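Side-chain contacts in acetyltransferase-like, GNAT family (Bacteroides thetaiotaomicron, PDB 3EY5), which probably transfers an acetyl group to an amino group of a substrate not yet identified, as enzymes of the GNAT family generally do: residues A[41-46]-A[66-71]; A[53-56]-A[61-64]; A[110-115]-A[136-141]; A[123-128]-A[152-157]. All blocks are in the same frame, centred on the assembly; numbering follows the deposited sequence. Where two conformers were deposited one is given.

Interaction 1. Residues A[41-46]-A[66-71]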
loop_
_atom_site.group_PDB
_atom_site.type_symbol
_atom_site.label_atom_id
_atom_site.label_comp_id
_atom_site.label_asym_id
_atom_site.label_seq_id
_atom_site.Cartn_x
_atom_site.Cartn_y
_atom_site.Cartn_z
ATOM N N ARG A 41 2.767 -0.733 -15.151
ATOM C CA ARG A 41 3.806 0.014 -15.866
ATOM C C ARG A 41 3.315 1.399 -16.290
ATOM O O ARG A 41 3.997 2.410 -16.052
ATOM C CB ARG A 41 4.296 -0.777 -17.074
ATOM C CG ARG A 41 5.073 -2.033 -16.687
ATOM C CD ARG A 41 5.659 -2.713 -17.916
ATOM N NE ARG A 41 6.708 -1.908 -18.549
ATOM C CZ ARG A 41 8.015 -2.076 -18.343
ATOM N NH1 ARG A 41 8.451 -3.036 -17.521
ATOM N NH2 ARG A 41 8.884 -1.289 -18.970
ATOM N N GLU A 42 2.121 1.438 -16.877
ATOM C CA GLU A 42 1.510 2.673 -17.330
ATOM C C GLU A 42 1.251 3.682 -16.186
ATOM O O GLU A 42 1.539 4.868 -16.339
ATOM C CB GLU A 42 0.231 2.358 -18.109
ATOM C CG GLU A 42 0.512 1.556 -19.421
ATOM C CD GLU A 42 -0.727 0.894 -20.080
ATOM O OE1 GLU A 42 -1.886 1.111 -19.658
ATOM O OE2 GLU A 42 -0.522 0.145 -21.058
ATOM N N TYR A 43 0.732 3.204 -15.049
ATOM C CA TYR A 43 0.479 4.056 -13.881
ATOM C C TYR A 43 1.801 4.626 -13.369
ATOM O O TYR A 43 1.913 5.815 -13.068
ATOM C CB TYR A 43 -0.229 3.254 -12.761
ATOM C CG TYR A 43 -1.748 3.122 -12.898
ATOM C CD1 TYR A 43 -2.613 3.696 -11.960
ATOM C CD2 TYR A 43 -2.323 2.433 -13.973
ATOM C CE1 TYR A 43 -4.021 3.587 -12.105
ATOM C CE2 TYR A 43 -3.719 2.303 -14.112
ATOM C CZ TYR A 43 -4.556 2.873 -13.184
ATOM O OH TYR A 43 -5.921 2.753 -13.336
ATOM N N THR A 44 2.798 3.760 -13.266
ATOM C CA THR A 44 4.114 4.163 -12.785
ATOM C C THR A 44 4.667 5.417 -13.524
ATOM O O THR A 44 4.921 6.449 -12.895
ATOM C CB THR A 44 5.102 2.972 -12.820
ATOM O OG1 THR A 44 4.682 1.978 -11.872
ATOM C CG2 THR A 44 6.518 3.425 -12.492
ATOM N N ASP A 45 4.809 5.352 -14.840
ATOM C CA ASP A 45 5.347 6.513 -15.592
ATOM C C ASP A 45 4.320 7.546 -16.037
ATOM O O ASP A 45 4.657 8.702 -16.272
ATOM C CB ASP A 45 6.100 6.053 -16.824
ATOM C CG ASP A 45 6.754 4.717 -16.645
ATOM O OD1 ASP A 45 7.477 4.496 -15.639
ATOM O OD2 ASP A 45 6.547 3.887 -17.546
ATOM N N ARG A 46 3.069 7.146 -16.185
ATOM C CA ARG A 46 2.075 8.079 -16.696
ATOM C C ARG A 46 1.443 8.937 -15.590
ATOM O O ARG A 46 1.208 10.123 -15.793
ATOM C CB ARG A 46 0.975 7.342 -17.482
ATOM C CG ARG A 46 1.355 6.818 -18.876
ATOM C CD ARG A 46 0.074 6.648 -19.719
ATOM N NE ARG A 46 0.280 6.322 -21.141
ATOM C CZ ARG A 46 0.391 7.207 -22.142
ATOM N NH1 ARG A 46 0.561 6.777 -23.393
ATOM N NH2 ARG A 46 0.344 8.521 -21.910
ATOM N N THR A 66 4.099 1.293 -3.000
ATOM C CA THR A 66 3.447 2.137 -3.977
ATOM C C THR A 66 2.404 2.903 -3.193
ATOM O O THR A 66 1.805 2.364 -2.243
ATOM C CB THR A 66 2.726 1.269 -5.084
ATOM O OG1 THR A 66 1.736 0.423 -4.479
ATOM C CG2 THR A 66 3.690 0.400 -5.734
ATOM N N TYR A 67 2.233 4.166 -3.539
ATOM C CA TYR A 67 1.254 4.971 -2.877
ATOM C C TYR A 67 0.724 6.060 -3.798
ATOM O O TYR A 67 1.345 6.450 -4.804
ATOM C CB TYR A 67 1.822 5.551 -1.559
ATOM C CG TYR A 67 2.864 6.613 -1.766
ATOM C CD1 TYR A 67 2.493 7.924 -2.026
ATOM C CD2 TYR A 67 4.235 6.302 -1.730
ATOM C CE1 TYR A 67 3.433 8.907 -2.237
ATOM C CE2 TYR A 67 5.212 7.305 -1.942
ATOM C CZ TYR A 67 4.788 8.593 -2.208
ATOM O OH TYR A 67 5.689 9.591 -2.414
ATOM N N TRP A 68 -0.447 6.553 -3.430
ATOM C CA TRP A 68 -1.055 7.670 -4.099
ATOM C C TRP A 68 -1.027 8.891 -3.191
ATOM O O TRP A 68 -1.256 8.816 -1.972
ATOM C CB TRP A 68 -2.499 7.368 -4.429
ATOM C CG TRP A 68 -2.677 6.227 -5.339
ATOM C CD1 TRP A 68 -2.514 4.896 -5.024
ATOM C CD2 TRP A 68 -3.064 6.277 -6.717
ATOM N NE1 TRP A 68 -2.762 4.126 -6.111
ATOM C CE2 TRP A 68 -3.106 4.940 -7.174
ATOM C CE3 TRP A 68 -3.355 7.327 -7.620
ATOM C CZ2 TRP A 68 -3.469 4.607 -8.482
ATOM C CZ3 TRP A 68 -3.706 7.000 -8.941
ATOM C CH2 TRP A 68 -3.761 5.652 -9.356
ATOM N N ASP A 69 -0.804 10.019 -3.846
ATOM C CA ASP A 69 -0.813 11.334 -3.246
ATOM C C ASP A 69 -2.202 11.958 -3.515
ATOM O O ASP A 69 -2.558 12.184 -4.666
ATOM C CB ASP A 69 0.321 12.112 -3.910
ATOM C CG ASP A 69 0.302 13.611 -3.595
ATOM O OD1 ASP A 69 -0.315 14.046 -2.572
ATOM O OD2 ASP A 69 0.938 14.365 -4.388
ATOM N N PHE A 70 -2.980 12.213 -2.459
ATOM C CA PHE A 70 -4.314 12.839 -2.558
ATOM C C PHE A 70 -4.408 14.176 -1.815
ATOM O O PHE A 70 -5.466 14.527 -1.279
ATOM C CB PHE A 70 -5.425 11.926 -2.013
ATOM C CG PHE A 70 -5.709 10.720 -2.856
ATOM C CD1 PHE A 70 -5.330 9.456 -2.431
ATOM C CD2 PHE A 70 -6.373 10.836 -4.077
ATOM C CE1 PHE A 70 -5.612 8.329 -3.205
ATOM C CE2 PHE A 70 -6.638 9.711 -4.856
ATOM C CZ PHE A 70 -6.248 8.456 -4.412
ATOM N N ASP A 71 -3.306 14.923 -1.780
ATOM C CA ASP A 71 -3.262 16.308 -1.251
ATOM C C ASP A 71 -3.568 16.391 0.237
ATOM O O ASP A 71 -2.795 16.960 0.981
ATOM C CB ASP A 71 -4.163 17.285 -2.030
ATOM C CG ASP A 71 -4.164 17.024 -3.523
ATOM O OD1 ASP A 71 -3.105 17.216 -4.166
ATOM O OD2 ASP A 71 -5.239 16.628 -4.042
#
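Tyr-43 and Trp-68 are the one touching pair between helix segment 41-46 and segment 66-71, and they meet rim to rim. From Trp-68 CB the side chain starts off to one side of the helix segment, not straight at it, with CG beside the backbone N and anti to the carbonyl carbon (chi1 -62°), and the length of the indole closes the remaining distance. On the five-membered ring, NE1 donates a hydrogen bond to Glu-77 OE1 on the adjacent strand. Further out, CZ2 comes 3.7 Å from Tyr-43 CD1. At the far corner of the six-membered ring, CH2 lies 3.4 Å from Tyr-43 CE1 and 3.5 Å from Tyr-43 CD1, so one side of the phenol takes the whole touch. The Tyr-43 ring and the six-membered ring of Trp-68 stand at 80°, with centroids 5.8 Å apart, but neither lies over the other's face; this is not a T-shaped stack. Replacing Tyr-43 with an alanine would probably open a gap at the indole corner and deprive Arg-35 of its cation-pi partner. This single aromatic pair packs helix 37-46 against the mixed sheet of the GNAT fold. Phe-50 of strand 50-57 touches both rings, Tyr-75 of strand 74-81 packs on the indole, and Ile-175 and Val-176 of helix 161-176 also lie against it.

Interaction 2. Residues A[53-56]-A[61-64]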
loop_
_atom_site.group_PDB
_atom_site.type_symbol
_atom_site.label_atom_id
_atom_site.label_comp_id
_atom_site.label_asym_id
_atom_site.label_seq_id
_atom_site.Cartn_x
_atom_site.Cartn_y
_atom_site.Cartn_z
ATOM N N ASN A 53 7.890 3.128 -5.476
ATOM C CA ASN A 53 9.162 3.330 -4.802
ATOM C C ASN A 53 9.833 2.055 -4.378
ATOM O O ASN A 53 9.175 1.143 -3.866
ATOM C CB ASN A 53 9.016 4.207 -3.546
ATOM C CG ASN A 53 8.228 5.468 -3.793
ATOM O OD1 ASN A 53 8.801 6.557 -3.917
ATOM N ND2 ASN A 53 6.883 5.342 -3.820
ATOM N N ILE A 54 11.154 2.010 -4.565
ATOM C CA ILE A 54 11.963 0.902 -4.060
ATOM C C ILE A 54 12.460 1.313 -2.675
ATOM O O ILE A 54 12.702 2.508 -2.382
ATOM C CB ILE A 54 13.091 0.459 -5.060
ATOM C CG1 ILE A 54 13.942 -0.649 -4.456
ATOM C CG2 ILE A 54 13.985 1.628 -5.422
ATOM C CD1 ILE A 54 14.838 -1.351 -5.466
ATOM N N ILE A 55 12.542 0.336 -1.798
ATOM C CA ILE A 55 12.976 0.591 -0.454
ATOM C C ILE A 55 14.409 0.048 -0.341
ATOM O O ILE A 55 14.669 -1.107 -0.692
ATOM C CB ILE A 55 12.049 -0.086 0.570
ATOM C CG1 ILE A 55 10.591 0.422 0.424
ATOM C CG2 ILE A 55 12.545 0.166 1.952
ATOM C CD1 ILE A 55 9.647 -0.448 1.130
ATOM N N PHE A 56 15.325 0.889 0.121
ATOM C CA PHE A 56 16.701 0.475 0.312
ATOM C C PHE A 56 17.090 0.364 1.761
ATOM O O PHE A 56 16.605 1.110 2.598
ATOM C CB PHE A 56 17.640 1.471 -0.345
ATOM C CG PHE A 56 17.620 1.429 -1.833
ATOM C CD1 PHE A 56 16.719 2.206 -2.549
ATOM C CD2 PHE A 56 18.519 0.630 -2.524
ATOM C CE1 PHE A 56 16.713 2.166 -3.942
ATOM C CE2 PHE A 56 18.518 0.595 -3.913
ATOM C CZ PHE A 56 17.610 1.362 -4.620
ATOM N N PRO A 61 18.487 -3.139 -2.075
ATOM C CA PRO A 61 17.032 -3.071 -2.269
ATOM C C PRO A 61 16.389 -4.197 -1.447
ATOM O O PRO A 61 16.779 -5.351 -1.607
ATOM C CB PRO A 61 16.864 -3.323 -3.775
ATOM C CG PRO A 61 18.271 -3.387 -4.355
ATOM C CD PRO A 61 19.184 -3.711 -3.239
ATOM N N ILE A 62 15.462 -3.855 -0.549
ATOM C CA ILE A 62 14.866 -4.818 0.382
ATOM C C ILE A 62 13.344 -4.870 0.234
ATOM O O ILE A 62 12.688 -5.716 0.848
ATOM C CB ILE A 62 15.192 -4.484 1.881
ATOM C CG1 ILE A 62 14.363 -3.289 2.382
ATOM C CG2 ILE A 62 16.756 -4.325 2.120
ATOM C CD1 ILE A 62 14.987 -2.557 3.555
ATOM N N GLY A 63 12.787 -3.961 -0.567
ATOM C CA GLY A 63 11.338 -3.822 -0.678
ATOM C C GLY A 63 10.859 -2.791 -1.676
ATOM O O GLY A 63 11.650 -2.192 -2.428
ATOM N N PHE A 64 9.539 -2.647 -1.740
ATOM C CA PHE A 64 8.902 -1.630 -2.581
ATOM C C PHE A 64 7.664 -1.170 -1.841
ATOM O O PHE A 64 7.162 -1.861 -0.944
ATOM C CB PHE A 64 8.543 -2.143 -4.002
ATOM C CG PHE A 64 7.291 -2.991 -4.042
ATOM C CD1 PHE A 64 6.048 -2.403 -4.214
ATOM C CD2 PHE A 64 7.362 -4.358 -3.844
ATOM C CE1 PHE A 64 4.870 -3.183 -4.216
ATOM C CE2 PHE A 64 6.202 -5.152 -3.848
ATOM C CZ PHE A 64 4.948 -4.553 -4.031
#
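A classic beta bulge interrupts the antiparallel hairpin of strands 50-57 and 60-69, where Ile-62 and Gly-63 both face Ile-55. Ile-55 O takes a nearly straight bond from Ile-62 N at 2.9 Å and a weak one from Gly-63 N at 3.4 Å. Ile-55 N returns a bond to Gly-63 O at 2.8 Å, the donor standing above the carbonyl plane. On one face, Ile-54 sends CG1 anti to its N (chi1 177°), which lays CD1 alongside the Pro-61 ring; CD1 to Pro-61 CB is a tight 3.3 Å. Phe-56 CE2 reaches Pro-61 CG at 4.0 Å, so the proline is touched by both side chains. On the other face Ile-55 CG2 meets Ile-62 CG1 at 3.9 Å, the two side chains crossing at about a right angle, while Ile-55 CG1 passes Gly-63 C and Ile-55 CD1 ends 3.5 Å from Phe-64 O. Helix 15-28 packs on Ile-54 and Phe-64. Two residues opposite one is the mark of a classic bulge, here in a hairpin of the mixed GNAT sheet.

Interaction 3. Residues A[110-115]-A[136-141]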
loop_
_atom_site.group_PDB
_atom_site.type_symbol
_atom_site.label_atom_id
_atom_site.label_comp_id
_atom_site.label_asym_id
_atom_site.label_seq_id
_atom_site.Cartn_x
_atom_site.Cartn_y
_atom_site.Cartn_z
ATOM N N VAL A 110 -6.395 -3.193 5.272
ATOM C CA VAL A 110 -6.031 -4.486 5.831
ATOM C C VAL A 110 -7.217 -5.435 5.723
ATOM O O VAL A 110 -8.369 -5.018 5.661
ATOM C CB VAL A 110 -5.573 -4.439 7.308
ATOM C CG1 VAL A 110 -4.309 -3.653 7.444
ATOM C CG2 VAL A 110 -6.649 -3.889 8.198
ATOM N N GLU A 111 -6.899 -6.710 5.677
ATOM C CA GLU A 111 -7.883 -7.763 5.845
ATOM C C GLU A 111 -8.637 -7.692 7.177
ATOM O O GLU A 111 -8.071 -7.257 8.201
ATOM C CB GLU A 111 -7.177 -9.099 5.719
ATOM C CG GLU A 111 -7.157 -9.558 4.288
ATOM C CD GLU A 111 -8.530 -10.092 3.911
ATOM O OE1 GLU A 111 -8.735 -10.446 2.726
ATOM O OE2 GLU A 111 -9.407 -10.157 4.822
ATOM N N ARG A 112 -9.910 -8.084 7.167
ATOM C CA ARG A 112 -10.684 -8.061 8.410
ATOM C C ARG A 112 -10.242 -9.235 9.302
ATOM O O ARG A 112 -9.837 -10.282 8.780
ATOM C CB ARG A 112 -12.205 -8.025 8.155
ATOM C CG ARG A 112 -12.613 -6.810 7.412
ATOM C CD ARG A 112 -14.119 -6.700 7.426
ATOM N NE ARG A 112 -14.566 -5.659 6.524
ATOM C CZ ARG A 112 -15.841 -5.471 6.213
ATOM N NH1 ARG A 112 -16.752 -6.257 6.746
ATOM N NH2 ARG A 112 -16.189 -4.522 5.360
ATOM N N PRO A 113 -10.263 -9.040 10.648
ATOM C CA PRO A 113 -9.615 -10.014 11.522
ATOM C C PRO A 113 -10.401 -11.310 11.631
ATOM O O PRO A 113 -10.907 -11.658 12.694
ATOM C CB PRO A 113 -9.565 -9.306 12.871
ATOM C CG PRO A 113 -10.628 -8.330 12.833
ATOM C CD PRO A 113 -10.690 -7.855 11.413
ATOM N N VAL A 114 -10.466 -12.045 10.546
ATOM C CA VAL A 114 -11.087 -13.341 10.593
ATOM C C VAL A 114 -10.036 -14.406 10.907
ATOM O O VAL A 114 -10.191 -15.155 11.857
ATOM C CB VAL A 114 -11.821 -13.631 9.306
ATOM C CG1 VAL A 114 -12.112 -15.122 9.184
ATOM C CG2 VAL A 114 -13.128 -12.789 9.262
ATOM N N GLU A 115 -8.959 -14.434 10.133
ATOM C CA GLU A 115 -7.905 -15.411 10.386
ATOM C C GLU A 115 -6.825 -14.861 11.321
ATOM O O GLU A 115 -6.711 -13.635 11.529
ATOM C CB GLU A 115 -7.301 -15.903 9.068
ATOM C CG GLU A 115 -8.330 -16.418 8.053
ATOM C CD GLU A 115 -8.896 -17.773 8.408
ATOM O OE1 GLU A 115 -9.782 -17.848 9.285
ATOM O OE2 GLU A 115 -8.462 -18.769 7.790
ATOM N N ASP A 136 -17.520 -0.291 7.354
ATOM C CA ASP A 136 -17.758 -1.421 6.480
ATOM C C ASP A 136 -17.143 -1.154 5.076
ATOM O O ASP A 136 -17.864 -0.985 4.090
ATOM C CB ASP A 136 -19.268 -1.685 6.376
ATOM C CG ASP A 136 -19.590 -2.990 5.639
ATOM O OD1 ASP A 136 -18.725 -3.913 5.638
ATOM O OD2 ASP A 136 -20.708 -3.099 5.058
ATOM N N TYR A 137 -15.816 -1.126 5.002
ATOM C CA TYR A 137 -15.103 -0.872 3.761
ATOM C C TYR A 137 -14.988 -2.150 2.859
ATOM O O TYR A 137 -14.854 -3.280 3.369
ATOM C CB TYR A 137 -13.709 -0.344 4.092
ATOM C CG TYR A 137 -12.918 -0.032 2.834
ATOM C CD1 TYR A 137 -13.253 1.057 2.041
ATOM C CD2 TYR A 137 -11.851 -0.819 2.446
ATOM C CE1 TYR A 137 -12.542 1.367 0.860
ATOM C CE2 TYR A 137 -11.135 -0.535 1.272
ATOM C CZ TYR A 137 -11.506 0.552 0.468
ATOM O OH TYR A 137 -10.794 0.861 -0.704
ATOM N N TYR A 138 -15.016 -1.937 1.541
ATOM C CA TYR A 138 -14.765 -2.968 0.521
ATOM C C TYR A 138 -13.770 -2.473 -0.510
ATOM O O TYR A 138 -13.911 -1.356 -1.017
ATOM C CB TYR A 138 -16.075 -3.348 -0.206
ATOM C CG TYR A 138 -16.964 -4.233 0.657
ATOM C CD1 TYR A 138 -17.851 -3.673 1.568
ATOM C CD2 TYR A 138 -16.873 -5.631 0.587
ATOM C CE1 TYR A 138 -18.626 -4.473 2.393
ATOM C CE2 TYR A 138 -17.655 -6.438 1.389
ATOM C CZ TYR A 138 -18.520 -5.848 2.291
ATOM O OH TYR A 138 -19.308 -6.626 3.086
ATOM N N GLN A 139 -12.761 -3.284 -0.819
ATOM C CA GLN A 139 -11.897 -3.002 -1.952
ATOM C C GLN A 139 -12.568 -3.482 -3.249
ATOM O O GLN A 139 -12.799 -4.687 -3.416
ATOM C CB GLN A 139 -10.555 -3.708 -1.781
ATOM C CG GLN A 139 -9.548 -3.346 -2.878
ATOM C CD GLN A 139 -8.367 -4.285 -2.885
ATOM O OE1 GLN A 139 -8.143 -5.008 -3.856
ATOM N NE2 GLN A 139 -7.625 -4.311 -1.793
ATOM N N PRO A 140 -12.860 -2.537 -4.187
ATOM C CA PRO A 140 -13.362 -2.878 -5.518
ATOM C C PRO A 140 -12.343 -3.794 -6.180
ATOM O O PRO A 140 -11.178 -3.716 -5.849
ATOM C CB PRO A 140 -13.392 -1.516 -6.268
ATOM C CG PRO A 140 -13.380 -0.474 -5.192
ATOM C CD PRO A 140 -12.501 -1.110 -4.088
ATOM N N PRO A 141 -12.774 -4.670 -7.117
ATOM C CA PRO A 141 -11.842 -5.640 -7.723
ATOM C C PRO A 141 -10.856 -4.976 -8.673
ATOM O O PRO A 141 -11.214 -4.021 -9.370
ATOM C CB PRO A 141 -12.761 -6.534 -8.561
ATOM C CG PRO A 141 -13.998 -5.673 -8.851
ATOM C CD PRO A 141 -14.156 -4.828 -7.615
#
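Arg-112 NH2 carries the tight part of this contact, gripping two oxygens of segment 136-141 at once. Asp-136 OD1 is 2.6 Å from Arg-112 NH2, a salt bridge made on the anti side of the carboxylate, with the guanidinium and carboxylate planes turned 64° apart. Tyr-137 O accepts from the same Arg-112 NH2 at 2.7 Å. Both bonds are somewhat bent, each oxygen lying a little out of the guanidinium plane. The arginine leaves the backbone with CG anti to the carbonyl carbon (chi1 -62°) and then runs extended to NE, which puts the guanidinium across the gap between the loop after strand 106-110 and strand 136-139. NE is bonded to Met-151 O of strand 149-156, so the group ties a loop of the GNAT sheet to two adjacent antiparallel strands and is held through both NE and NH2. A leucine in place of Arg-112 would probably leave Asp-136 without its countercharge and Tyr-137 O without this donor. The rest is looser: Arg-112 NH1 makes only a weak 3.3 Å bond to Asp-136 OD1, on an exposed residue. Tyr-138 offers a ring face to NH2, but with Arg-112 CZ 5.1 Å from the centroid of the Tyr-138 ring the cation-pi attraction is weak at most.

Interaction 4. Residues A[123-128]-A[152-157]. With SO4 (sulfate ion), chain B.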
loop_
_atom_site.group_PDB
_atom_site.type_symbol
_atom_site.label_atom_id
_atom_site.label_comp_id
_atom_site.label_asym_id
_atom_site.label_seq_id
_atom_site.Cartn_x
_atom_site.Cartn_y
_atom_site.Cartn_z
ATOM N N ASN A 123 -2.691 -5.866 14.673
ATOM C CA ASN A 123 -1.893 -5.489 15.850
ATOM C C ASN A 123 -0.492 -4.970 15.492
ATOM O O ASN A 123 0.020 -4.039 16.145
ATOM C CB ASN A 123 -1.843 -6.609 16.904
ATOM C CG ASN A 123 -3.238 -6.901 17.477
ATOM O OD1 ASN A 123 -3.911 -6.001 17.940
ATOM N ND2 ASN A 123 -3.659 -8.138 17.431
ATOM N N PHE A 124 0.120 -5.540 14.469
ATOM C CA PHE A 124 1.367 -4.982 13.998
ATOM C C PHE A 124 1.176 -3.483 13.618
ATOM O O PHE A 124 1.894 -2.614 14.100
ATOM C CB PHE A 124 1.922 -5.791 12.843
ATOM C CG PHE A 124 3.034 -5.126 12.137
ATOM C CD1 PHE A 124 4.320 -5.221 12.617
ATOM C CD2 PHE A 124 2.796 -4.385 10.992
ATOM C CE1 PHE A 124 5.371 -4.591 11.947
ATOM C CE2 PHE A 124 3.845 -3.745 10.314
ATOM C CZ PHE A 124 5.125 -3.840 10.794
ATOM N N TYR A 125 0.172 -3.173 12.806
ATOM C CA TYR A 125 0.009 -1.780 12.411
ATOM C C TYR A 125 -0.373 -0.861 13.578
ATOM O O TYR A 125 0.079 0.303 13.624
ATOM C CB TYR A 125 -0.974 -1.652 11.264
ATOM C CG TYR A 125 -0.404 -2.104 9.929
ATOM C CD1 TYR A 125 0.613 -1.383 9.319
ATOM C CD2 TYR A 125 -0.890 -3.235 9.275
ATOM C CE1 TYR A 125 1.140 -1.760 8.122
ATOM C CE2 TYR A 125 -0.370 -3.631 8.022
ATOM C CZ TYR A 125 0.645 -2.882 7.467
ATOM O OH TYR A 125 1.198 -3.227 6.254
ATOM N N GLN A 126 -1.175 -1.384 14.512
ATOM C CA GLN A 126 -1.609 -0.631 15.664
ATOM C C GLN A 126 -0.434 -0.350 16.608
ATOM O O GLN A 126 -0.332 0.752 17.161
ATOM C CB GLN A 126 -2.705 -1.384 16.436
ATOM C CG GLN A 126 -4.101 -1.306 15.821
ATOM C CD GLN A 126 -5.094 -2.029 16.688
ATOM O OE1 GLN A 126 -4.712 -2.883 17.476
ATOM N NE2 GLN A 126 -6.356 -1.649 16.604
ATOM N N ARG A 127 0.418 -1.355 16.815
ATOM C CA ARG A 127 1.662 -1.140 17.524
ATOM C C ARG A 127 2.480 -0.033 16.917
ATOM O O ARG A 127 3.220 0.644 17.633
ATOM C CB ARG A 127 2.512 -2.400 17.556
ATOM C CG ARG A 127 2.053 -3.359 18.627
ATOM C CD ARG A 127 3.094 -4.411 18.928
ATOM N NE ARG A 127 3.634 -5.126 17.762
ATOM C CZ ARG A 127 3.034 -6.143 17.119
ATOM N NH1 ARG A 127 1.841 -6.577 17.474
ATOM N NH2 ARG A 127 3.646 -6.744 16.105
ATOM N N HIS A 128 2.372 0.167 15.609
ATOM C CA HIS A 128 3.201 1.180 15.002
ATOM C C HIS A 128 2.428 2.415 14.614
ATOM O O HIS A 128 2.797 3.112 13.661
ATOM C CB HIS A 128 4.057 0.605 13.868
ATOM C CG HIS A 128 5.007 -0.455 14.333
ATOM N ND1 HIS A 128 4.726 -1.804 14.234
ATOM C CD2 HIS A 128 6.203 -0.366 14.957
ATOM C CE1 HIS A 128 5.720 -2.498 14.750
ATOM N NE2 HIS A 128 6.629 -1.651 15.198
ATOM N N TYR A 152 -10.650 -3.435 6.091
ATOM C CA TYR A 152 -10.782 -2.277 6.972
ATOM C C TYR A 152 -9.727 -1.316 6.522
ATOM O O TYR A 152 -8.665 -1.715 6.026
ATOM C CB TYR A 152 -10.526 -2.643 8.442
ATOM C CG TYR A 152 -11.687 -3.324 9.128
ATOM C CD1 TYR A 152 -13.027 -3.017 8.764
ATOM C CD2 TYR A 152 -11.472 -4.231 10.166
ATOM C CE1 TYR A 152 -14.110 -3.631 9.413
ATOM C CE2 TYR A 152 -12.537 -4.842 10.820
ATOM C CZ TYR A 152 -13.840 -4.548 10.438
ATOM O OH TYR A 152 -14.885 -5.169 11.074
ATOM N N LEU A 153 -9.985 -0.048 6.746
ATOM C CA LEU A 153 -8.935 0.960 6.545
ATOM C C LEU A 153 -8.232 1.168 7.876
ATOM O O LEU A 153 -8.823 1.006 8.945
ATOM C CB LEU A 153 -9.510 2.285 6.073
ATOM C CG LEU A 153 -10.263 2.344 4.744
ATOM C CD1 LEU A 153 -10.789 3.804 4.612
ATOM C CD2 LEU A 153 -9.336 1.949 3.542
HETATM N N MSE A 154 -6.971 1.542 7.790
HETATM C CA MSE A 154 -6.191 1.844 8.974
HETATM C C MSE A 154 -5.461 3.111 8.654
HETATM O O MSE A 154 -4.966 3.269 7.537
HETATM C CB MSE A 154 -5.218 0.716 9.267
HETATM C CG MSE A 154 -5.907 -0.523 9.777
HETATM SE SE MSE A 154 -4.639 -1.635 10.651
HETATM C CE MSE A 154 -4.454 -0.525 12.252
ATOM N N VAL A 155 -5.441 4.021 9.631
ATOM C CA VAL A 155 -4.973 5.376 9.386
ATOM C C VAL A 155 -3.894 5.815 10.365
ATOM O O VAL A 155 -3.983 5.577 11.567
ATOM C CB VAL A 155 -6.178 6.373 9.382
ATOM C CG1 VAL A 155 -5.732 7.775 8.977
ATOM C CG2 VAL A 155 -7.222 5.866 8.405
ATOM N N HIS A 156 -2.862 6.463 9.856
ATOM C CA HIS A 156 -1.868 7.043 10.744
ATOM C C HIS A 156 -1.968 8.537 10.504
ATOM O O HIS A 156 -1.891 8.977 9.355
ATOM C CB HIS A 156 -0.458 6.519 10.412
ATOM C CG HIS A 156 0.630 7.196 11.185
ATOM N ND1 HIS A 156 1.029 6.771 12.432
ATOM C CD2 HIS A 156 1.400 8.271 10.888
ATOM C CE1 HIS A 156 2.005 7.549 12.873
ATOM N NE2 HIS A 156 2.247 8.470 11.954
ATOM N N GLY A 157 -2.195 9.310 11.567
ATOM C CA GLY A 157 -2.321 10.763 11.442
ATOM C C GLY A 157 -3.706 11.290 11.821
ATOM O O GLY A 157 -4.573 10.530 12.234
HETATM S S SO4 B . 7.139 -5.271 16.263
HETATM O O1 SO4 B . 6.583 -6.142 15.216
HETATM O O2 SO4 B . 6.116 -4.508 16.978
HETATM O O3 SO4 B . 7.998 -4.288 15.574
HETATM O O4 SO4 B . 7.915 -6.051 17.224
#
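The selenium of selenomethionine Met-154 makes the main touch here, resting against the stem of Tyr-125: SE lies 3.7 Å from Tyr-125 CB. The aromatic ring itself is met obliquely, its centroid 5.2 Å from SE, in a loose Met-aromatic contact. A bend at the last torsion of Met-154 (chi3 73°) carries CE on to Gln-126 CG, 3.7 Å away, the two side chains crossing at about a right angle. Helix 116-127 is thereby laid on strand 149-156 of the GNAT sheet, with Leu-108 and Val-110 of strand 106-110 also packing on both Tyr-125 and Met-154. At the helix end, His-128 ND1 donates to Phe-124 O at 2.9 Å, which helps hold ND1 over one face of the Phe-124 ring, toward its rim. A sulfate, probably from the crystallisation liquor, sits beyond it. Arg-127 NE bonds sulfate O2 at 2.7 Å and Arg-127 NH2 bonds sulfate O1 at 3.1 Å, both nearly straight, while the His-128 ring turns an edge to the ion.

How the interactions relate
From the N terminus, helix 37-46 opens interaction 1, which closes when strand 60-69 reaches 66-71; the segments of interaction 2, 53-56 and 61-64, both fall inside that loop. The two share strand 60-69 and touch where Tyr-67 CE2 packs on Asn-53 ND2. Interactions 3 and 4 follow in series and cross: 110-115 and 123-128 come first, then their partners 136-141 and 152-157 in the same order. They meet where Val-110 pairs with Tyr-152 and where Arg-112 and Pro-113 pack on the Tyr-152 ring. All four reach one sheet. Interaction 1 ties a helix to strand 60-69, interaction 2 pairs that strand with 50-57, and 3 and 4 tie a loop and helix to the C-terminal strands.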